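Local atomic coordinates of mandelate racemase/muconate lactonizing protein (Alicyclobacillus acidocaldarius LAA1, PDB entry 3QLD), a protein that belongs to the enolase superfamily, pairing an N-terminal capping domain with a C-terminal beta/alpha-barrel domain, its own function being undefined. Residues V138-T143 against G346-P351; L267-G272 against A294-M299. One frame throughout, in Å; residues are numbered along the deposited sequence. Where two conformers were deposited one is given.

Interaction 1: V138-T143 against G346-P351; sequences VEVSAT and GVIQVP
V138 and I348 grip each other through both backbone polar groups: V138 N donates to I348 O at 3.1 Å, and I348 N returns a bond to V138 O at 3.0 Å. Both are nearly straight and arrive almost along the C=O axis, the reciprocal pattern of a hydrogen-bonded antiparallel pair. The next pair, E139 with V347, is of the non-hydrogen-bonded kind, its backbones drawn together to 4.6 Å between CA atoms. Beyond it V140 N makes a bent, weak hydrogen bond to G346 O, 2.9 Å long. That same oxygen takes a CA-H contact from E139, and V138 O takes one from V347. G346, just before strand 347-349, has phi 74°, a positive value that glycine adopts readily.

Branched apolar residues suit the buried flank. V140 CG2, anti to its own carbonyl carbon, crosses I348 obliquely and lies 3.7 Å from I348 CG1. V138 sends CG1 to V350 CG2, 3.7 Å away, the two side chains meeting at about a right angle. E139 and V347 turn to the other face of the sheet; there E139, partly exposed, extends beyond CG and carries its carboxylate to a salt bridge with R166.

Strand 347-349 takes the edge of strand 137-144 at V138; R166 and strand 167-171 take over that edge from V140 onward, while E139 and S141 bond from the opposite edge to the backbone of T322. Helix 303-313 packs against one end of the contact, A313 on V138, and also receives P351.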
# COMPACT_ATOMS: atom_id res chain seq x y z
N VAL A 138 -10.05 10.16 -29.10
CA VAL A 138 -8.73 9.80 -28.58
C VAL A 138 -8.12 8.72 -29.44
O VAL A 138 -8.84 7.83 -29.95
CB VAL A 138 -8.78 9.37 -27.08
CG1 VAL A 138 -9.41 10.52 -26.19
CG2 VAL A 138 -9.62 8.12 -26.95
N GLU A 139 -6.80 8.76 -29.62
CA GLU A 139 -6.15 7.72 -30.39
C GLU A 139 -5.75 6.58 -29.46
O GLU A 139 -5.52 6.82 -28.29
CB GLU A 139 -4.87 8.18 -31.01
CG GLU A 139 -4.84 9.55 -31.65
CD GLU A 139 -3.45 9.81 -32.22
OE1 GLU A 139 -2.50 10.05 -31.43
OE2 GLU A 139 -3.31 9.74 -33.45
N VAL A 140 -5.55 5.38 -30.02
CA VAL A 140 -5.49 4.13 -29.25
C VAL A 140 -4.17 3.46 -29.62
O VAL A 140 -3.82 3.46 -30.79
CB VAL A 140 -6.68 3.20 -29.64
CG1 VAL A 140 -6.51 1.86 -28.95
CG2 VAL A 140 -8.02 3.84 -29.27
N SER A 141 -3.42 2.94 -28.63
CA SER A 141 -2.18 2.16 -28.86
C SER A 141 -2.37 0.65 -28.81
O SER A 141 -3.28 0.18 -28.15
CB SER A 141 -1.17 2.56 -27.72
OG SER A 141 0.09 1.84 -27.78
N ALA A 142 -1.46 -0.12 -29.40
CA ALA A 142 -1.43 -1.55 -29.25
C ALA A 142 -0.15 -2.07 -28.54
O ALA A 142 0.98 -1.74 -28.92
CB ALA A 142 -1.56 -2.26 -30.68
N THR A 143 -0.34 -2.90 -27.50
CA THR A 143 0.79 -3.52 -26.80
C THR A 143 1.15 -4.85 -27.43
O THR A 143 0.28 -5.71 -27.65
CB THR A 143 0.43 -3.75 -25.33
OG1 THR A 143 -0.05 -2.50 -24.82
CG2 THR A 143 1.67 -4.23 -24.52
N GLY A 346 -8.18 2.94 -35.17
CA GLY A 346 -7.27 3.50 -34.17
C GLY A 346 -7.82 4.63 -33.32
O GLY A 346 -7.07 5.23 -32.53
N VAL A 347 -9.10 4.94 -33.46
CA VAL A 347 -9.69 6.08 -32.77
C VAL A 347 -10.99 5.71 -32.07
O VAL A 347 -11.79 4.94 -32.60
CB VAL A 347 -10.00 7.25 -33.74
CG1 VAL A 347 -10.44 8.49 -32.95
CG2 VAL A 347 -8.80 7.56 -34.63
N ILE A 348 -11.23 6.29 -30.90
CA ILE A 348 -12.44 5.98 -30.20
C ILE A 348 -13.10 7.28 -29.82
O ILE A 348 -12.42 8.26 -29.47
CB ILE A 348 -12.19 5.06 -28.91
CG1 ILE A 348 -11.72 3.69 -29.33
CG2 ILE A 348 -13.46 4.88 -28.11
CD1 ILE A 348 -11.48 2.58 -28.15
N GLN A 349 -14.42 7.31 -29.95
CA GLN A 349 -15.15 8.50 -29.60
C GLN A 349 -15.17 8.49 -28.10
O GLN A 349 -15.49 7.46 -27.48
CB GLN A 349 -16.59 8.43 -30.12
CG GLN A 349 -17.42 9.73 -29.95
CD GLN A 349 -17.11 10.76 -31.05
OE1 GLN A 349 -17.24 11.97 -30.86
NE2 GLN A 349 -16.67 10.27 -32.22
N VAL A 350 -14.87 9.65 -27.53
CA VAL A 350 -15.09 9.91 -26.12
C VAL A 350 -16.57 9.84 -25.74
O VAL A 350 -17.37 10.57 -26.29
CB VAL A 350 -14.49 11.28 -25.77
CG1 VAL A 350 -14.86 11.75 -24.35
CG2 VAL A 350 -13.00 11.26 -25.97
N PRO A 351 -16.93 8.96 -24.76
CA PRO A 351 -18.29 8.83 -24.22
C PRO A 351 -18.91 10.16 -23.74
O PRO A 351 -18.33 10.91 -22.91
CB PRO A 351 -18.10 7.87 -23.01
CG PRO A 351 -16.96 6.95 -23.47
CD PRO A 351 -16.03 7.88 -24.27

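Interaction 2: L267-G272 against A294-M299; sequences LNVKPG and AWVGGM
Two backbone hydrogen bonds join the parallel strands 267-269 and 294-296: W295 N reaches L267 O, and V269 N reaches W295 O at 2.8 Å, nearly straight. A third follows just past the end, G297 N reaching V269 O from above the carbonyl plane. W295 thus bonds through both N and O to the residues flanking N268, its partner in register.

On the face carrying N268 and W295, the amide lies across the indole. N268 CB stands 3.7 Å above the ring plane, displaced toward the rim in an off-centre CH-pi contact, and N268 ND2 approaches W295 CH2 to 3.2 Å. Amide and ring planes are 36° apart, an oblique covering. W295 holds CG in the crowded position between N and carbonyl carbon (chi1 55°), which brings the broad ring back over its neighbour. On the opposite face V269 CG2 meets the small A294 CB at 3.9 Å, and helix 277-289 covers both.

Past the strand ends, K270 runs extended beside the glycines and donates a hydrogen bond from NZ to G298 O (3.0 Å), above the carbonyl plane. Its CD lies 3.6 Å from the SE of selenomethionine M299. The position where a CB would stand at G297 is taken by N268 OD1 and K270 CE, so glycine suits the place.

Acids outside the two segments hold the polar ends: D246 forms a salt bridge with K270, and E221 accepts a hydrogen bond from N268 ND2. R167 adds a cation-pi contact to W295. Buried beside D246 and G298 O, the K270 amine would probably be stabilised in its charged form.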
# COMPACT_ATOMS: atom_id res chain seq x y z
N LEU A 267 3.65 10.27 -17.42
CA LEU A 267 2.81 9.57 -16.44
C LEU A 267 1.77 8.74 -17.17
O LEU A 267 1.04 9.29 -18.02
CB LEU A 267 2.17 10.58 -15.47
CG LEU A 267 1.21 10.01 -14.39
CD1 LEU A 267 2.01 9.14 -13.39
CD2 LEU A 267 0.53 11.17 -13.64
N ASN A 268 1.75 7.44 -16.85
CA ASN A 268 0.62 6.54 -17.17
C ASN A 268 -0.44 6.76 -16.11
O ASN A 268 -0.25 6.44 -14.92
CB ASN A 268 1.08 5.08 -17.28
CG ASN A 268 -0.04 4.10 -17.57
OD1 ASN A 268 -1.21 4.39 -17.34
ND2 ASN A 268 0.32 2.92 -18.02
N VAL A 269 -1.53 7.39 -16.54
CA VAL A 269 -2.65 7.72 -15.63
C VAL A 269 -3.67 6.58 -15.65
O VAL A 269 -4.12 6.18 -16.72
CB VAL A 269 -3.35 9.01 -16.06
CG1 VAL A 269 -4.74 9.22 -15.28
CG2 VAL A 269 -2.38 10.20 -15.81
N LYS A 270 -4.05 6.05 -14.47
CA LYS A 270 -5.22 5.15 -14.43
C LYS A 270 -6.00 5.69 -13.23
O LYS A 270 -5.50 5.70 -12.13
CB LYS A 270 -4.83 3.69 -14.26
CG LYS A 270 -3.92 3.15 -15.35
CD LYS A 270 -3.56 1.67 -15.17
CE LYS A 270 -2.44 1.32 -16.17
NZ LYS A 270 -1.93 -0.06 -16.07
N PRO A 271 -7.16 6.31 -13.49
CA PRO A 271 -7.91 7.00 -12.45
C PRO A 271 -8.13 6.12 -11.23
O PRO A 271 -8.05 6.59 -10.11
CB PRO A 271 -9.23 7.41 -13.17
CG PRO A 271 -8.78 7.49 -14.62
CD PRO A 271 -7.77 6.44 -14.83
N GLY A 272 -8.37 4.83 -11.44
CA GLY A 272 -8.60 3.93 -10.30
C GLY A 272 -7.34 3.79 -9.45
O GLY A 272 -7.39 3.85 -8.23
N ALA A 294 1.15 13.09 -20.13
CA ALA A 294 0.40 11.96 -19.54
C ALA A 294 -0.48 11.32 -20.61
O ALA A 294 -0.75 11.93 -21.68
CB ALA A 294 -0.38 12.43 -18.30
N TRP A 295 -0.88 10.07 -20.37
CA TRP A 295 -1.76 9.33 -21.25
C TRP A 295 -2.47 8.35 -20.35
O TRP A 295 -1.99 8.07 -19.21
CB TRP A 295 -0.97 8.61 -22.34
CG TRP A 295 0.10 7.71 -21.88
CD1 TRP A 295 1.35 8.07 -21.47
CD2 TRP A 295 0.03 6.28 -21.73
NE1 TRP A 295 2.09 6.96 -21.11
CE2 TRP A 295 1.29 5.85 -21.23
CE3 TRP A 295 -0.99 5.33 -21.93
CZ2 TRP A 295 1.58 4.50 -20.95
CZ3 TRP A 295 -0.71 3.98 -21.68
CH2 TRP A 295 0.57 3.57 -21.17
N VAL A 296 -3.58 7.79 -20.82
CA VAL A 296 -4.34 6.83 -19.99
C VAL A 296 -4.05 5.37 -20.31
O VAL A 296 -4.16 4.90 -21.47
CB VAL A 296 -5.90 7.14 -20.04
CG1 VAL A 296 -6.74 6.02 -19.44
CG2 VAL A 296 -6.24 8.44 -19.43
N GLY A 297 -3.69 4.57 -19.27
CA GLY A 297 -3.31 3.18 -19.49
C GLY A 297 -4.50 2.29 -19.20
O GLY A 297 -5.53 2.79 -18.74
N GLY A 298 -4.36 0.98 -19.38
CA GLY A 298 -5.47 0.04 -19.16
C GLY A 298 -5.25 -1.03 -18.10
O GLY A 298 -4.11 -1.32 -17.72
N MSE A 299 -6.35 -1.61 -17.63
CA MSE A 299 -6.34 -2.68 -16.62
C MSE A 299 -7.22 -3.86 -17.07
O MSE A 299 -7.75 -4.59 -16.22
CB MSE A 299 -6.92 -2.14 -15.32
CG MSE A 299 -6.26 -0.88 -14.76
SE MSE A 299 -4.71 -1.42 -13.73
CE MSE A 299 -5.53 -2.36 -12.23

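Overall arrangement
Both contacts belong to the same mixed sheet of the barrel domain, their centres 13 Å apart and their nearest atoms about 6 Å apart without touching. Interaction 2 joins the two strands at one end of the strand order, whereas interaction 1 pairs the first parallel strand with the short antiparallel strand at the other end. Along the chain, interaction 2 is nested inside the long loop that interaction 1 closes. Helix 303-313 and R167 touch both. The nearest approach is between 294-299 and 138-143, and T322 and D323 bridge it: E139 and S141 bond to T322 and V296 to D323, consistent with a closed barrel whose last strand runs there. Strand 347-349 is an addition beside the first strand.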